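Local coordinates for protein alpha-rhamnosidase (Dictyoglomus thermophilum, PDB 6I60) that probably hydrolyses terminal non-reducing alpha-L-rhamnose residues from alpha-L-rhamnosides, as a bacterial alpha-L-rhamnosidase, at residues A[543-548]-A[553-558]. Numbering follows the deposited sequence.
Sequences SLSDVI and SIYPGD. With AE3 (2-(2-ethoxyethoxy)ethanol), chain H.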
ATOM      1  N   SER A 543     -13.105 -14.384 -13.813  1.00 57.96           N
ATOM      2  CA  SER A 543     -11.977 -13.696 -14.423  1.00 57.31           C
ATOM      3  C   SER A 543     -11.626 -12.428 -13.647  1.00 54.92           C
ATOM      4  O   SER A 543     -12.445 -11.858 -12.921  1.00 52.79           O
ATOM      5  CB  SER A 543     -12.288 -13.341 -15.877  1.00 55.54           C
ATOM      6  OG  SER A 543     -11.803 -14.336 -16.761  1.00 59.42           O
ATOM      7  N   LEU A 544     -10.382 -11.988 -13.818  1.00 55.71           N
ATOM      8  CA  LEU A 544      -9.887 -10.769 -13.197  1.00 51.50           C
ATOM      9  C   LEU A 544      -9.139  -9.943 -14.231  1.00 49.15           C
ATOM     10  O   LEU A 544      -8.546 -10.482 -15.169  1.00 54.33           O
ATOM     11  CB  LEU A 544      -8.968 -11.075 -12.007  1.00 45.54           C
ATOM     12  CG  LEU A 544      -9.626 -11.748 -10.802  1.00 46.65           C
ATOM     13  CD1 LEU A 544      -8.583 -12.171  -9.778  1.00 49.34           C
ATOM     14  CD2 LEU A 544     -10.645 -10.816 -10.183  1.00 44.02           C
ATOM     15  N   SER A 545      -9.174  -8.626 -14.052  1.00 52.04           N
ATOM     16  CA  SER A 545      -8.490  -7.710 -14.951  1.00 53.37           C
ATOM     17  C   SER A 545      -7.029  -7.552 -14.546  1.00 52.40           C
ATOM     18  O   SER A 545      -6.671  -7.680 -13.372  1.00 45.14           O
ATOM     19  CB  SER A 545      -9.176  -6.344 -14.961  1.00 47.73           C
ATOM     20  OG  SER A 545      -8.813  -5.599 -16.109  1.00 53.70           O
ATOM     21  N   ASP A 546      -6.182  -7.272 -15.540  1.00 52.63           N
ATOM     22  CA  ASP A 546      -4.764  -7.075 -15.259  1.00 55.14           C
ATOM     23  C   ASP A 546      -4.519  -5.786 -14.484  1.00 60.85           C
ATOM     24  O   ASP A 546      -3.513  -5.676 -13.774  1.00 59.59           O
ATOM     25  CB  ASP A 546      -3.959  -7.083 -16.557  1.00 53.36           C
ATOM     26  CG  ASP A 546      -3.592  -8.485 -17.005  1.00 54.91           C
ATOM     27  OD1 ASP A 546      -3.508  -9.384 -16.140  1.00 55.40           O
ATOM     28  OD2 ASP A 546      -3.389  -8.691 -18.219  1.00 57.34           O
ATOM     29  N   VAL A 547      -5.416  -4.806 -14.604  1.00 52.77           N
ATOM     30  CA  VAL A 547      -5.369  -3.596 -13.794  1.00 52.55           C
ATOM     31  C   VAL A 547      -6.657  -3.506 -12.983  1.00 54.56           C
ATOM     32  O   VAL A 547      -7.748  -3.797 -13.486  1.00 46.66           O
ATOM     33  CB  VAL A 547      -5.143  -2.325 -14.647  1.00 52.43           C
ATOM     34  CG1 VAL A 547      -4.080  -2.576 -15.702  1.00 54.28           C
ATOM     35  CG2 VAL A 547      -6.426  -1.845 -15.299  1.00 57.68           C
ATOM     36  N   ILE A 548      -6.516  -3.149 -11.710  1.00 58.40           N
ATOM     37  CA  ILE A 548      -7.647  -3.006 -10.798  1.00 56.02           C
ATOM     38  C   ILE A 548      -7.469  -1.702 -10.029  1.00 61.19           C
ATOM     39  O   ILE A 548      -6.419  -1.501  -9.401  1.00 57.58           O
ATOM     40  CB  ILE A 548      -7.759  -4.202  -9.835  1.00 60.59           C
ATOM     41  CG1 ILE A 548      -7.758  -5.529 -10.598  1.00 55.42           C
ATOM     42  CG2 ILE A 548      -9.009  -4.077  -8.981  1.00 60.03           C
ATOM     43  CD1 ILE A 548      -9.040  -5.823 -11.324  1.00 50.82           C
ATOM     44  N   SER A 553      -9.863  -1.983 -19.383  1.00 66.04           N
ATOM     45  CA  SER A 553     -10.440  -3.321 -19.322  1.00 62.17           C
ATOM     46  C   SER A 553      -9.506  -4.298 -20.028  1.00 64.50           C
ATOM     47  O   SER A 553      -9.418  -4.305 -21.260  1.00 71.67           O
ATOM     48  CB  SER A 553     -11.830  -3.337 -19.950  1.00 72.52           C
ATOM     49  OG  SER A 553     -12.829  -3.079 -18.979  1.00 74.53           O
ATOM     50  N   ILE A 554      -8.807  -5.120 -19.252  1.00 52.84           N
ATOM     51  CA  ILE A 554      -7.935  -6.163 -19.791  1.00 59.87           C
ATOM     52  C   ILE A 554      -8.396  -7.478 -19.170  1.00 55.88           C
ATOM     53  O   ILE A 554      -7.947  -7.880 -18.093  1.00 49.44           O
ATOM     54  CB  ILE A 554      -6.454  -5.892 -19.523  1.00 52.12           C
ATOM     55  CG1 ILE A 554      -5.975  -4.717 -20.373  1.00 57.28           C
ATOM     56  CG2 ILE A 554      -5.611  -7.111 -19.866  1.00 56.18           C
ATOM     57  CD1 ILE A 554      -5.782  -3.442 -19.601  1.00 53.92           C
ATOM     58  N   TYR A 555      -9.318  -8.155 -19.851  1.00 55.98           N
ATOM     59  CA  TYR A 555      -9.844  -9.440 -19.433  1.00 55.88           C
ATOM     60  C   TYR A 555      -9.613 -10.479 -20.523  1.00 55.30           C
ATOM     61  O   TYR A 555      -9.798 -10.180 -21.707  1.00 65.37           O
ATOM     62  CB  TYR A 555     -11.348  -9.359 -19.138  1.00 62.47           C
ATOM     63  CG  TYR A 555     -11.731  -8.585 -17.896  1.00 54.69           C
ATOM     64  CD1 TYR A 555     -12.026  -7.229 -17.962  1.00 55.64           C
ATOM     65  CD2 TYR A 555     -11.829  -9.218 -16.664  1.00 52.80           C
ATOM     66  CE1 TYR A 555     -12.393  -6.521 -16.831  1.00 54.60           C
ATOM     67  CE2 TYR A 555     -12.196  -8.519 -15.527  1.00 52.06           C
ATOM     68  CZ  TYR A 555     -12.478  -7.172 -15.617  1.00 50.15           C
ATOM     69  OH  TYR A 555     -12.843  -6.472 -14.488  1.00 42.73           O
ATOM     70  N   PRO A 556      -9.202 -11.704 -20.163  1.00 52.52           N
ATOM     71  CA  PRO A 556      -8.865 -12.111 -18.797  1.00 54.03           C
ATOM     72  C   PRO A 556      -7.446 -11.713 -18.415  1.00 55.11           C
ATOM     73  O   PRO A 556      -6.730 -11.129 -19.227  1.00 60.12           O
ATOM     74  CB  PRO A 556      -9.010 -13.629 -18.842  1.00 54.40           C
ATOM     75  CG  PRO A 556      -8.675 -13.985 -20.245  1.00 56.67           C
ATOM     76  CD  PRO A 556      -9.119 -12.832 -21.109  1.00 55.14           C
ATOM     77  N   GLY A 557      -7.042 -12.037 -17.193  1.00 51.22           N
ATOM     78  CA  GLY A 557      -5.754 -11.626 -16.674  1.00 59.01           C
ATOM     79  C   GLY A 557      -4.690 -12.698 -16.810  1.00 57.52           C
ATOM     80  O   GLY A 557      -4.987 -13.889 -16.884  1.00 58.52           O
ATOM     81  N   ASP A 558      -3.438 -12.253 -16.854  1.00 51.32           N
ATOM     82  CA  ASP A 558      -2.317 -13.177 -16.823  1.00 51.79           C
ATOM     83  C   ASP A 558      -2.285 -13.894 -15.475  1.00 48.30           C
ATOM     84  O   ASP A 558      -2.532 -13.271 -14.438  1.00 50.79           O
ATOM     85  CB  ASP A 558      -1.003 -12.427 -17.057  1.00 54.34           C
ATOM     86  CG  ASP A 558       0.173 -13.357 -17.313  1.00 56.29           C
ATOM     87  OD1 ASP A 558       0.648 -14.004 -16.354  1.00 56.67           O
ATOM     88  OD2 ASP A 558       0.630 -13.433 -18.472  1.00 60.28           O
TER
HETATM   89  C2  AE3 H1006     -15.697  -6.491 -18.980  1.00 70.28           C
HETATM   90  O2  AE3 H1006     -15.379  -7.562 -19.845  1.00 68.40           O
HETATM   91  C3  AE3 H1006     -15.491  -7.233 -21.214  1.00 67.55           C
HETATM   92  C4  AE3 H1006     -15.497  -8.515 -22.023  1.00 80.61           C
HETATM   93  O3  AE3 H1006     -14.402  -9.315 -21.626  1.00 75.64           O
HETATM   94  C5  AE3 H1006     -14.227 -10.461 -22.436  1.00 77.29           C
HETATM   95  C6  AE3 H1006     -12.894 -11.105 -22.107  1.00 77.33           C
HETATM   96  O4  AE3 H1006     -12.589 -12.079 -23.097  1.00 76.30           O
HETATM   97  O   HOH W   1      -8.124 -13.648 -15.000  1.00 45.45           O
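Ser545 lies over one face of the Tyr555 ring, within a long loop of the six-hairpin glycosidase domain that links helix 524-535 to helix 559-562. The contact is CH-pi: Ser545 CB sits 3.8 Å from the ring centroid, displaced toward the rim on the CZ side. Ser543 CB comes instead at the ring edge. Tyr555 OH hydrogen-bonds to Ala537 O, and this bond anchors the far end of the ring. With an alanine in place of Tyr555, Ser545 CB would probably lose the ring face it rests on, and Ala537 O this donor. The hydroxyl of Ser545, anti to its own backbone N (chi1 -161°), turns to Ile554 O. Ser545 OG donates to Ile554 O over 3.1 Å, from well above the carbonyl plane. Asp546 N donates to the same oxygen, in the carbonyl plane, so two donors grip it. The side chains of Asp546 and Ile554 cross at about a right angle, with Ile554 CG2 against the carboxylate. Lys609 NZ makes a salt bridge with Asp546 OD2, and Tyr610 OH hydrogen-bonds to it. One water bridges Leu544 N and Gly557 N, accepting from both. Beside Tyr555 lies a bound 2-(2-ethoxyethoxy)ethanol, its C6 near Tyr555 O. Asp558 is the N-cap of helix 559-562: its OD1 bonds Ala560 N, while OD2 bonds Lys609 N. Asp558 N donates to the syn lone pair of Asp546 OD1 at 3.0 Å.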